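Local coordinates for protein putative NADH-depentdent flavin oxidoreductase (Cupriavidus metallidurans, PDB 5OCS) that probably uses FMN and NADPH to reduce activated alkenes, as an ene-reductase of the Old Yellow Enzyme family, at residues A20-C25 with I320-R325; Q44-G49 with N91-A96; A50-I55 with A96-L101; I175-A180 with R226-R231. One frame throughout, in Å; residues are numbered along the deposited sequence.

In the fold
Strand 19-21 opens the barrel near the N terminus and strand 320-323 is the last to join it. Contact 1 pairs the two, closes the eight-stranded cylinder and spans a loop that contains the other three contacts. Within it, contact 2 (44-49 with 91-96) packs the end of helix 36-46 and the loop after it against the end of helix 76-92 and the loop that follows, while contact 3 (50-55 with 96-101) zips the next strands. These two alternate along the sequence and share Ala96. Contact 4 comes later, in series with contact 3, and pairs strands 175-179 and 228-233. Strand 96-102 bonds to strand 175-179, so contacts 3 and 4 belong to one continuous wall.

Contact 1 of 4, residues A20-C25 with I320-R325; sequences AIAPMC and IISIAR
Met24 reaches Ala324 with CG set anti to its own carbonyl carbon (chi1 -76°) and with a bend at chi3 (-76°) that swings CE round toward the same residue. The thioether lies against the backbone and the methyl group of Ala324: SD is 3.4 Å from Ala324 O and 3.6 Å from Ala324 CB. Ala22 adds a second small contact to that methyl, its CB lying 3.7 Å from Ala324 CB. At the other end of the pairing, CG2 of Ile320, the branch anti to its backbone N, meets Ala20 CB at 3.7 Å.

Between these apolar contacts, the two backbones run parallel and exchange three hydrogen bonds. Ala20 N gives to Ile321 O at 2.9 Å, and Ala20 O accepts from Ile323 N at the same spacing. Ala22 N then binds Ile323 O at 3.0 Å, approaching from above the carbonyl plane by 44°, just where strand 19-21 gives way to loop. The CA-H of Ser322 also points at Ala20 O. Ser322 and Ala20 put their side chains on one face of the sheet, where Ser322 OG is hydrogen-bonded to His263; Ile21 and Ile323 occupy the other face.

Here the first and last strands of a TIM barrel meet, closing the cylinder. The chain just beyond each strand supplies FMN-binding residues of this protein, Pro23 and Cys25 on one side and Ala324 and Arg325 on the other, in keeping with the cofactor site at the C-terminal mouth of an Old Yellow Enzyme barrel.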
loop_
_atom_site.group_PDB
_atom_site.type_symbol
_atom_site.label_atom_id
_atom_site.label_comp_id
_atom_site.label_asym_id
_atom_site.label_seq_id
_atom_site.Cartn_x
_atom_site.Cartn_y
_atom_site.Cartn_z
ATOM N N ALA D 20 -8.382 14.412 3.737
ATOM C CA ALA D 20 -8.785 13.337 4.645
ATOM C C ALA D 20 -9.085 12.098 3.835
ATOM O O ALA D 20 -9.697 12.193 2.748
ATOM C CB ALA D 20 -10.010 13.745 5.456
ATOM N N ILE D 21 -8.691 10.924 4.357
ATOM C CA ILE D 21 -9.017 9.668 3.739
ATOM C C ILE D 21 -10.342 9.243 4.324
ATOM O O ILE D 21 -10.443 9.070 5.539
ATOM C CB ILE D 21 -7.947 8.581 3.950
ATOM C CG1 ILE D 21 -6.659 9.008 3.301
ATOM C CG2 ILE D 21 -8.397 7.244 3.345
ATOM C CD1 ILE D 21 -5.486 8.195 3.736
ATOM N N ALA D 22 -11.342 9.049 3.452
ATOM C CA ALA D 22 -12.713 8.819 3.887
ATOM C C ALA D 22 -12.828 7.434 4.499
ATOM O O ALA D 22 -12.089 6.550 4.101
ATOM C CB ALA D 22 -13.693 8.929 2.699
ATOM N N PRO D 23 -13.739 7.260 5.478
ATOM C CA PRO D 23 -13.938 5.929 6.048
ATOM C C PRO D 23 -14.587 5.080 4.976
ATOM O O PRO D 23 -15.623 5.515 4.359
ATOM C CB PRO D 23 -14.892 6.177 7.220
ATOM C CG PRO D 23 -15.621 7.438 6.851
ATOM C CD PRO D 23 -14.681 8.255 6.027
ATOM N N MET D 24 -13.950 3.978 4.640
ATOM C CA MET D 24 -14.402 3.166 3.550
ATOM C C MET D 24 -14.486 1.742 4.050
ATOM O O MET D 24 -13.463 1.147 4.344
ATOM C CB MET D 24 -13.439 3.251 2.370
ATOM C CG MET D 24 -13.563 4.538 1.602
ATOM S SD MET D 24 -12.356 4.662 0.255
ATOM C CE MET D 24 -10.866 5.037 1.148
ATOM N N CYS D 25 -15.713 1.211 4.139
ATOM C CA CYS D 25 -15.926 -0.159 4.596
ATOM C C CYS D 25 -15.122 -1.144 3.776
ATOM O O CYS D 25 -15.095 -1.046 2.536
ATOM C CB CYS D 25 -17.421 -0.528 4.523
ATOM S SG CYS D 25 -18.361 0.387 5.747
ATOM N N ILE D 320 -11.850 20.911 4.880
ATOM C CA ILE D 320 -11.189 19.621 4.707
ATOM C C ILE D 320 -11.980 18.887 3.638
ATOM O O ILE D 320 -13.226 19.006 3.585
ATOM C CB ILE D 320 -11.205 18.840 6.026
ATOM C CG1 ILE D 320 -10.309 19.538 7.066
ATOM C CG2 ILE D 320 -10.765 17.395 5.790
ATOM C CD1 ILE D 320 -10.487 18.996 8.452
ATOM N N ILE D 321 -11.285 18.167 2.755
ATOM C CA ILE D 321 -11.952 17.401 1.731
ATOM C C ILE D 321 -11.668 15.957 2.029
ATOM O O ILE D 321 -10.486 15.570 2.138
ATOM C CB ILE D 321 -11.574 17.769 0.276
ATOM C CG1 ILE D 321 -12.268 16.821 -0.750
ATOM C CG2 ILE D 321 -10.058 17.802 0.044
ATOM C CD1 ILE D 321 -12.117 17.271 -2.181
ATOM N N SER D 322 -12.718 15.153 2.128
ATOM C CA SER D 322 -12.530 13.710 2.233
ATOM C C SER D 322 -12.593 13.029 0.873
ATOM O O SER D 322 -13.441 13.347 0.044
ATOM C CB SER D 322 -13.502 13.074 3.245
ATOM O OG SER D 322 -14.857 13.041 2.801
ATOM N N ILE D 323 -11.676 12.087 0.654
ATOM C CA ILE D 323 -11.545 11.419 -0.631
ATOM C C ILE D 323 -11.615 9.924 -0.431
ATOM O O ILE D 323 -10.976 9.396 0.470
ATOM C CB ILE D 323 -10.253 11.815 -1.336
ATOM C CG1 ILE D 323 -10.248 13.309 -1.662
ATOM C CG2 ILE D 323 -10.134 11.096 -2.669
ATOM C CD1 ILE D 323 -8.905 13.831 -2.076
ATOM N N ALA D 324 -12.456 9.271 -1.212
ATOM C CA ALA D 324 -12.701 7.847 -1.026
ATOM C C ALA D 324 -12.123 7.062 -2.226
ATOM O O ALA D 324 -10.988 6.602 -2.135
ATOM C CB ALA D 324 -14.171 7.605 -0.758
ATOM N N ARG D 325 -12.911 6.854 -3.292
ATOM C CA ARG D 325 -12.547 5.972 -4.357
ATOM C C ARG D 325 -11.214 6.309 -4.998
ATOM O O ARG D 325 -10.471 5.393 -5.292
ATOM C CB ARG D 325 -13.656 5.897 -5.415
ATOM C CG ARG D 325 -14.825 5.092 -4.895
ATOM C CD ARG D 325 -15.821 4.789 -5.997
ATOM N NE ARG D 325 -16.918 3.965 -5.493
ATOM C CZ ARG D 325 -17.889 3.451 -6.244
ATOM N NH1 ARG D 325 -17.930 3.678 -7.555
ATOM N NH2 ARG D 325 -18.824 2.693 -5.673
#

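Contact 2 of 4, residues Q44-G49 with N91-A96; sequences QMALSG and NHSPIA
Ala46 and Ser93 meet where two helix-to-strand loops come together at the N-terminal end of the TIM barrel, and Ser93 forms an ST turn there. The tight part of the contact gathers round the carbonyl of Ala46, close to the end of helix 36-46. With OG anti to its own backbone N (chi1 171°), Ser93 directs its hydroxyl to Ala46 O, donating over a short 2.6 Å from above the carbonyl plane by 38°. Ile95 closes in on the same residue with its CG2 methyl, which lies 3.8 Å from Ala46 CB and equally far from Ala46 O, while its CD1 lies by Met45 O. Ile95 CG2 thus packs beside the Ala46 carbonyl and its methyl, next to the bond made by Ser93. Met45 O itself accepts from both the hydroxyl and the backbone N of Ser48, which fastens the chain leaving the helix.

Toward His92 the packing thins. Leu47 CD2 is 3.6 Å from His92 O and 3.8 Å from Ser93 CB, so one methyl rests on the His92 carbonyl oxygen and on the CB atoms of His92 and Ser93. The imidazole turns away from Leu47 toward the dimer partner: NE2 bonds to Asp36 of the second subunit, whose Trp37 packs near both His92 and Leu47. The chain at Pro94, between Ser93 and Ile95, faces solvent. Its turn is nevertheless bridged, because Ser93 OG also accepts from the backbone two residues on: Ile95 N sits 3.0 Å from Ser93 OG, in a nearly straight bond with 169° at the hydrogen.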
loop_
_atom_site.group_PDB
_atom_site.type_symbol
_atom_site.label_atom_id
_atom_site.label_comp_id
_atom_site.label_asym_id
_atom_site.label_seq_id
_atom_site.Cartn_x
_atom_site.Cartn_y
_atom_site.Cartn_z
ATOM N N GLN D 44 -1.155 1.233 3.947
ATOM C CA GLN D 44 -1.083 2.074 2.716
ATOM C C GLN D 44 -1.689 3.425 2.931
ATOM O O GLN D 44 -1.115 4.442 2.555
ATOM C CB GLN D 44 -1.908 1.513 1.536
ATOM C CG GLN D 44 -1.334 0.312 0.919
ATOM C CD GLN D 44 -2.368 -0.324 0.010
ATOM O OE1 GLN D 44 -2.647 0.187 -1.088
ATOM N NE2 GLN D 44 -2.963 -1.412 0.471
ATOM N N MET D 45 -2.916 3.436 3.421
ATOM C CA MET D 45 -3.605 4.698 3.600
ATOM C C MET D 45 -2.791 5.648 4.487
ATOM O O MET D 45 -2.650 6.836 4.169
ATOM C CB MET D 45 -4.996 4.457 4.200
ATOM C CG MET D 45 -6.005 3.762 3.317
ATOM S SD MET D 45 -6.373 4.506 1.711
ATOM C CE MET D 45 -5.270 3.680 0.627
ATOM N N ALA D 46 -2.224 5.111 5.581
ATOM C CA ALA D 46 -1.488 5.901 6.543
ATOM C C ALA D 46 -0.177 6.463 5.985
ATOM O O ALA D 46 0.338 7.434 6.564
ATOM C CB ALA D 46 -1.219 5.100 7.823
ATOM N N LEU D 47 0.356 5.865 4.913
ATOM C CA LEU D 47 1.594 6.300 4.271
ATOM C C LEU D 47 1.408 7.161 3.035
ATOM O O LEU D 47 2.375 7.469 2.324
ATOM C CB LEU D 47 2.423 5.045 3.946
ATOM C CG LEU D 47 2.832 4.326 5.261
ATOM C CD1 LEU D 47 3.490 2.978 4.979
ATOM C CD2 LEU D 47 3.724 5.122 6.183
ATOM N N SER D 48 0.174 7.604 2.806
ATOM C CA SER D 48 -0.207 8.339 1.627
ATOM C C SER D 48 0.147 9.815 1.596
ATOM O O SER D 48 -0.008 10.426 0.548
ATOM C CB SER D 48 -1.699 8.239 1.428
ATOM O OG SER D 48 -2.364 8.918 2.475
ATOM N N GLY D 49 0.560 10.360 2.738
ATOM C CA GLY D 49 0.784 11.782 2.892
ATOM C C GLY D 49 -0.435 12.632 3.108
ATOM O O GLY D 49 -0.328 13.866 3.204
ATOM N N ASN D 91 4.482 3.028 14.015
ATOM C CA ASN D 91 5.898 2.798 13.726
ATOM C C ASN D 91 6.379 3.488 12.490
ATOM O O ASN D 91 7.569 3.728 12.388
ATOM C CB ASN D 91 6.162 1.271 13.614
ATOM C CG ASN D 91 6.387 0.632 14.952
ATOM O OD1 ASN D 91 6.843 1.281 15.889
ATOM N ND2 ASN D 91 6.132 -0.666 15.034
ATOM N N HIS D 92 5.465 3.864 11.585
ATOM C CA HIS D 92 5.856 4.287 10.230
ATOM C C HIS D 92 5.302 5.611 9.735
ATOM O O HIS D 92 5.872 6.167 8.813
ATOM C CB HIS D 92 5.508 3.182 9.240
ATOM C CG HIS D 92 6.273 1.942 9.503
ATOM N ND1 HIS D 92 7.640 1.898 9.341
ATOM C CD2 HIS D 92 5.903 0.743 9.993
ATOM C CE1 HIS D 92 8.071 0.707 9.718
ATOM N NE2 HIS D 92 7.032 -0.011 10.112
ATOM N N SER D 93 4.244 6.121 10.351
ATOM C CA SER D 93 3.536 7.276 9.811
ATOM C C SER D 93 3.281 8.383 10.815
ATOM O O SER D 93 2.984 8.118 11.966
ATOM C CB SER D 93 2.209 6.830 9.237
ATOM O OG SER D 93 1.398 7.943 8.881
ATOM N N PRO D 94 3.302 9.646 10.361
ATOM C CA PRO D 94 2.896 10.754 11.243
ATOM C C PRO D 94 1.407 11.131 11.110
ATOM O O PRO D 94 0.976 12.037 11.775
ATOM C CB PRO D 94 3.719 11.929 10.701
ATOM C CG PRO D 94 3.791 11.657 9.259
ATOM C CD PRO D 94 3.807 10.150 9.064
ATOM N N ILE D 95 0.640 10.425 10.293
ATOM C CA ILE D 95 -0.729 10.798 10.022
ATOM C C ILE D 95 -1.599 10.786 11.281
ATOM O O ILE D 95 -1.356 10.051 12.245
ATOM C CB ILE D 95 -1.349 9.869 8.932
ATOM C CG1 ILE D 95 -2.516 10.563 8.219
ATOM C CG2 ILE D 95 -1.735 8.509 9.536
ATOM C CD1 ILE D 95 -2.954 9.884 6.949
ATOM N N ALA D 96 -2.624 11.616 11.277
ATOM C CA ALA D 96 -3.625 11.598 12.337
ATOM C C ALA D 96 -4.602 10.483 12.052
ATOM O O ALA D 96 -5.085 10.381 10.939
ATOM C CB ALA D 96 -4.393 12.932 12.353
#

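Contact 3 of 4, residues A50-I55 with A96-L101; sequences AGLLII and AVTIQL
Leu53 N bonds to Ala96 O in the parallel pairing of strands 52-59 and 96-102, the second and third strands of the TIM barrel, joined by helix 76-92 in a beta-alpha-beta crossover. Backbone bonds form the ladder. A weak one from Ala96 N to Gly51 O starts it, Leu53 N to Ala96 O is strong at 2.9 Å, Thr98 N to Leu53 O follows, Ile55 N to Thr98 O is the shortest at 2.8 Å, and Gln100 N to Ile55 O is the last within these residues.

Apolar contacts fall on two faces. Facing the interior, Leu52 CD1 meets Thr98 CG2 at 3.5 Å, the two side chains crossing at about a right angle, and also touches Ala96 CB; strand 13-15 packs here. On the side covered by helix 76-92, Ile55 reaches Val97 CG1 with CD1 (3.8 Å) and Ile99 CG1 with CB (3.9 Å).

Polar side chains do two things. Gln100, an FMN-binding residue, sends its amide NE2 away from this pairing to Glu176. Thr98 stays within it: with OG1 between its backbone N and carbonyl carbon (chi1 61°), the hydroxyl donates to Leu53 O at 2.9 Å, so that this oxygen takes both Thr98 OG1 and Thr98 N.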
loop_
_atom_site.group_PDB
_atom_site.type_symbol
_atom_site.label_atom_id
_atom_site.label_comp_id
_atom_site.label_asym_id
_atom_site.label_seq_id
_atom_site.Cartn_x
_atom_site.Cartn_y
_atom_site.Cartn_z
ATOM N N ALA D 50 -1.615 12.022 3.205
ATOM C CA ALA D 50 -2.816 12.780 3.588
ATOM C C ALA D 50 -2.637 13.269 5.027
ATOM O O ALA D 50 -1.873 12.698 5.834
ATOM C CB ALA D 50 -4.048 11.868 3.506
ATOM N N GLY D 51 -3.410 14.283 5.388
ATOM C CA GLY D 51 -3.402 14.784 6.732
ATOM C C GLY D 51 -4.124 13.955 7.768
ATOM O O GLY D 51 -3.694 13.877 8.936
ATOM N N LEU D 52 -5.196 13.299 7.330
ATOM C CA LEU D 52 -6.127 12.668 8.212
ATOM C C LEU D 52 -6.588 11.330 7.607
ATOM O O LEU D 52 -6.977 11.233 6.440
ATOM C CB LEU D 52 -7.315 13.609 8.399
ATOM C CG LEU D 52 -8.390 13.063 9.322
ATOM C CD1 LEU D 52 -7.908 12.792 10.760
ATOM C CD2 LEU D 52 -9.619 13.964 9.304
ATOM N N LEU D 53 -6.536 10.298 8.427
ATOM C CA LEU D 53 -7.122 9.015 8.067
ATOM C C LEU D 53 -8.331 8.793 8.970
ATOM O O LEU D 53 -8.253 8.965 10.211
ATOM C CB LEU D 53 -6.092 7.910 8.296
ATOM C CG LEU D 53 -6.608 6.467 8.265
ATOM C CD1 LEU D 53 -7.209 6.068 6.941
ATOM C CD2 LEU D 53 -5.466 5.539 8.626
ATOM N N ILE D 54 -9.459 8.392 8.387
ATOM C CA ILE D 54 -10.629 8.030 9.150
ATOM C C ILE D 54 -10.886 6.572 8.868
ATOM O O ILE D 54 -11.219 6.241 7.722
ATOM C CB ILE D 54 -11.886 8.833 8.736
ATOM C CG1 ILE D 54 -11.581 10.331 8.717
ATOM C CG2 ILE D 54 -13.026 8.537 9.710
ATOM C CD1 ILE D 54 -12.724 11.223 8.241
ATOM N N ILE D 55 -10.724 5.734 9.903
ATOM C CA ILE D 55 -10.951 4.316 9.800
ATOM C C ILE D 55 -12.439 4.069 9.494
ATOM O O ILE D 55 -13.301 4.825 9.971
ATOM C CB ILE D 55 -10.478 3.574 11.080
ATOM C CG1 ILE D 55 -8.939 3.573 11.172
ATOM C CG2 ILE D 55 -10.948 2.117 11.121
ATOM C CD1 ILE D 55 -8.395 3.309 12.558
ATOM N N ALA D 96 -2.624 11.616 11.277
ATOM C CA ALA D 96 -3.625 11.598 12.337
ATOM C C ALA D 96 -4.602 10.483 12.052
ATOM O O ALA D 96 -5.085 10.381 10.939
ATOM C CB ALA D 96 -4.393 12.932 12.353
ATOM N N VAL D 97 -4.812 9.642 13.040
ATOM C CA VAL D 97 -5.653 8.459 12.904
ATOM C C VAL D 97 -6.896 8.665 13.729
ATOM O O VAL D 97 -6.809 8.824 14.924
ATOM C CB VAL D 97 -4.898 7.182 13.274
ATOM C CG1 VAL D 97 -5.792 5.988 13.105
ATOM C CG2 VAL D 97 -3.684 7.040 12.374
ATOM N N THR D 98 -8.059 8.591 13.074
ATOM C CA THR D 98 -9.364 8.749 13.710
ATOM C C THR D 98 -10.246 7.585 13.283
ATOM O O THR D 98 -9.879 6.799 12.391
ATOM C CB THR D 98 -10.013 10.091 13.312
ATOM O OG1 THR D 98 -10.230 10.157 11.887
ATOM C CG2 THR D 98 -9.049 11.248 13.741
ATOM N N ILE D 99 -11.433 7.480 13.857
ATOM C CA ILE D 99 -12.280 6.330 13.592
ATOM C C ILE D 99 -13.746 6.744 13.505
ATOM O O ILE D 99 -14.202 7.604 14.247
ATOM C CB ILE D 99 -12.091 5.225 14.655
ATOM C CG1 ILE D 99 -12.722 3.903 14.208
ATOM C CG2 ILE D 99 -12.565 5.668 16.073
ATOM C CD1 ILE D 99 -12.174 2.728 14.980
ATOM N N GLN D 100 -14.469 6.129 12.590
ATOM C CA GLN D 100 -15.930 6.326 12.450
ATOM C C GLN D 100 -16.653 5.263 13.251
ATOM O O GLN D 100 -16.501 4.060 12.991
ATOM C CB GLN D 100 -16.327 6.265 10.978
ATOM C CG GLN D 100 -17.775 6.602 10.743
ATOM C CD GLN D 100 -18.178 6.336 9.333
ATOM O OE1 GLN D 100 -18.254 5.176 8.908
ATOM N NE2 GLN D 100 -18.495 7.395 8.602
ATOM N N LEU D 101 -17.356 5.672 14.311
ATOM C CA LEU D 101 -18.140 4.736 15.082
ATOM C C LEU D 101 -19.551 4.711 14.491
ATOM O O LEU D 101 -20.127 5.769 14.174
ATOM C CB LEU D 101 -18.159 5.159 16.537
ATOM C CG LEU D 101 -16.872 5.048 17.328
ATOM C CD1 LEU D 101 -17.167 5.438 18.775
ATOM C CD2 LEU D 101 -16.236 3.653 17.259
#

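Contact 4 of 4, residues I175-A180 with R226-R231; sequences IEVHGA and RPVWMR
Glu176 holds its carboxylate between Trp229 and Arg231, each oxygen gripped twice. OE1 accepts from Trp229 NE1 at 2.8 Å through its anti lone pair, and is also hydrogen-bonded to His263. OE2 uses its syn lone pair for a salt bridge to Arg231 NH1 at 2.9 Å, and also takes Gln100. The carboxylate plane stands at 90° to the guanidinium, although OE2 approaches the edge of that group near its plane. Together the four partners fix the carboxylate.

One face of the Trp229 indole covers the backbone of the neighbouring strand at Ile175 and Glu176. Its CG takes the position between backbone N and carbonyl carbon (chi1 70°), and that face meets Ile175 O and the CA-H of Glu176, a CH-pi contact with CA 4.0 Å from the centroid of the five-membered ring.

The backbones pair in a parallel ladder that includes Val177 N to Trp229 O (2.8 Å) and Arg231 N to Val177 O (2.9 Å).

Glu176, Trp229 and the FMN-binding Arg231 face the barrel interior, beside strands 96-102 and 262-265. On the opposite face, Val177 CG2 packs against Val228 CG1, and helix 204-221 covers Val228 and Met230 through Phe215.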
loop_
_atom_site.group_PDB
_atom_site.type_symbol
_atom_site.label_atom_id
_atom_site.label_comp_id
_atom_site.label_asym_id
_atom_site.label_seq_id
_atom_site.Cartn_x
_atom_site.Cartn_y
_atom_site.Cartn_z
ATOM N N ILE D 175 -12.957 10.937 16.875
ATOM C CA ILE D 175 -14.102 10.070 16.548
ATOM C C ILE D 175 -15.087 10.803 15.635
ATOM O O ILE D 175 -15.498 11.948 15.891
ATOM C CB ILE D 175 -14.876 9.604 17.792
ATOM C CG1 ILE D 175 -14.034 8.608 18.624
ATOM C CG2 ILE D 175 -16.191 8.895 17.401
ATOM C CD1 ILE D 175 -14.645 8.244 19.948
ATOM N N GLU D 176 -15.449 10.141 14.554
ATOM C CA GLU D 176 -16.560 10.572 13.707
ATOM C C GLU D 176 -17.768 9.723 14.026
ATOM O O GLU D 176 -17.745 8.489 13.874
ATOM C CB GLU D 176 -16.183 10.430 12.233
ATOM C CG GLU D 176 -17.349 10.722 11.288
ATOM C CD GLU D 176 -16.922 10.883 9.846
ATOM O OE1 GLU D 176 -16.123 11.800 9.552
ATOM O OE2 GLU D 176 -17.416 10.084 9.012
ATOM N N VAL D 177 -18.834 10.358 14.510
ATOM C CA VAL D 177 -20.035 9.594 14.852
ATOM C C VAL D 177 -20.834 9.580 13.553
ATOM O O VAL D 177 -21.088 10.619 12.925
ATOM C CB VAL D 177 -20.858 10.292 15.969
ATOM C CG1 VAL D 177 -22.178 9.591 16.175
ATOM C CG2 VAL D 177 -20.055 10.321 17.264
ATOM N N HIS D 178 -21.229 8.396 13.148
ATOM C CA HIS D 178 -21.860 8.205 11.853
ATOM C C HIS D 178 -23.354 8.505 11.933
ATOM O O HIS D 178 -24.109 7.688 12.413
ATOM C CB HIS D 178 -21.623 6.783 11.357
ATOM C CG HIS D 178 -21.803 6.607 9.876
ATOM N ND1 HIS D 178 -22.434 7.534 9.071
ATOM C CD2 HIS D 178 -21.422 5.600 9.052
ATOM C CE1 HIS D 178 -22.437 7.104 7.821
ATOM N NE2 HIS D 178 -21.820 5.937 7.783
ATOM N N GLY D 179 -23.736 9.664 11.426
ATOM C CA GLY D 179 -25.153 10.088 11.323
ATOM C C GLY D 179 -25.714 10.108 9.914
ATOM O O GLY D 179 -26.734 10.742 9.675
ATOM N N ALA D 180 -25.099 9.403 8.969
ATOM C CA ALA D 180 -25.464 9.491 7.560
ATOM C C ALA D 180 -25.691 8.102 6.941
ATOM O O ALA D 180 -25.839 7.121 7.648
ATOM C CB ALA D 180 -24.389 10.270 6.826
ATOM N N ARG D 226 -9.265 15.632 22.538
ATOM C CA ARG D 226 -9.304 15.026 21.225
ATOM C C ARG D 226 -10.656 15.332 20.587
ATOM O O ARG D 226 -11.650 15.344 21.284
ATOM C CB ARG D 226 -9.120 13.519 21.329
ATOM C CG ARG D 226 -7.904 13.107 22.164
ATOM C CD ARG D 226 -7.719 11.600 22.146
ATOM N NE ARG D 226 -6.793 11.139 23.204
ATOM C CZ ARG D 226 -6.445 9.879 23.417
ATOM N NH1 ARG D 226 -6.899 8.894 22.662
ATOM N NH2 ARG D 226 -5.642 9.581 24.433
ATOM N N PRO D 227 -10.679 15.556 19.281
ATOM C CA PRO D 227 -11.909 15.991 18.590
ATOM C C PRO D 227 -12.926 14.868 18.405
ATOM O O PRO D 227 -12.565 13.726 18.189
ATOM C CB PRO D 227 -11.392 16.468 17.211
ATOM C CG PRO D 227 -10.151 15.638 16.986
ATOM C CD PRO D 227 -9.522 15.585 18.372
ATOM N N VAL D 228 -14.190 15.235 18.487
ATOM C CA VAL D 228 -15.284 14.359 18.183
ATOM C C VAL D 228 -16.207 15.178 17.288
ATOM O O VAL D 228 -16.466 16.377 17.549
ATOM C CB VAL D 228 -16.034 13.914 19.446
ATOM C CG1 VAL D 228 -17.297 13.097 19.103
ATOM C CG2 VAL D 228 -15.129 13.169 20.362
ATOM N N TRP D 229 -16.728 14.536 16.251
ATOM C CA TRP D 229 -17.607 15.209 15.300
ATOM C C TRP D 229 -18.637 14.230 14.748
ATOM O O TRP D 229 -18.676 13.073 15.168
ATOM C CB TRP D 229 -16.788 15.902 14.203
ATOM C CG TRP D 229 -16.091 14.999 13.233
ATOM C CD1 TRP D 229 -16.558 14.534 12.039
ATOM C CD2 TRP D 229 -14.774 14.458 13.369
ATOM N NE1 TRP D 229 -15.620 13.741 11.436
ATOM C CE2 TRP D 229 -14.517 13.681 12.239
ATOM C CE3 TRP D 229 -13.806 14.532 14.361
ATOM C CZ2 TRP D 229 -13.311 13.003 12.061
ATOM C CZ3 TRP D 229 -12.607 13.880 14.166
ATOM C CH2 TRP D 229 -12.382 13.105 13.062
ATOM N N MET D 230 -19.499 14.712 13.867
ATOM C CA MET D 230 -20.504 13.853 13.245
ATOM C C MET D 230 -20.461 13.951 11.745
ATOM O O MET D 230 -20.220 15.026 11.166
ATOM C CB MET D 230 -21.927 14.223 13.734
ATOM C CG MET D 230 -23.006 13.214 13.351
ATOM S SD MET D 230 -24.632 13.626 14.047
ATOM C CE MET D 230 -24.329 13.242 15.739
ATOM N N ARG D 231 -20.811 12.827 11.123
ATOM C CA ARG D 231 -21.008 12.718 9.696
ATOM C C ARG D 231 -22.486 12.882 9.431
ATOM O O ARG D 231 -23.271 12.181 10.043
ATOM C CB ARG D 231 -20.568 11.321 9.229
ATOM C CG ARG D 231 -20.740 11.032 7.748
ATOM C CD ARG D 231 -19.845 11.888 6.871
ATOM N NE ARG D 231 -19.660 11.256 5.555
ATOM C CZ ARG D 231 -18.778 10.302 5.253
ATOM N NH1 ARG D 231 -17.871 9.907 6.127
ATOM N NH2 ARG D 231 -18.784 9.792 4.029
#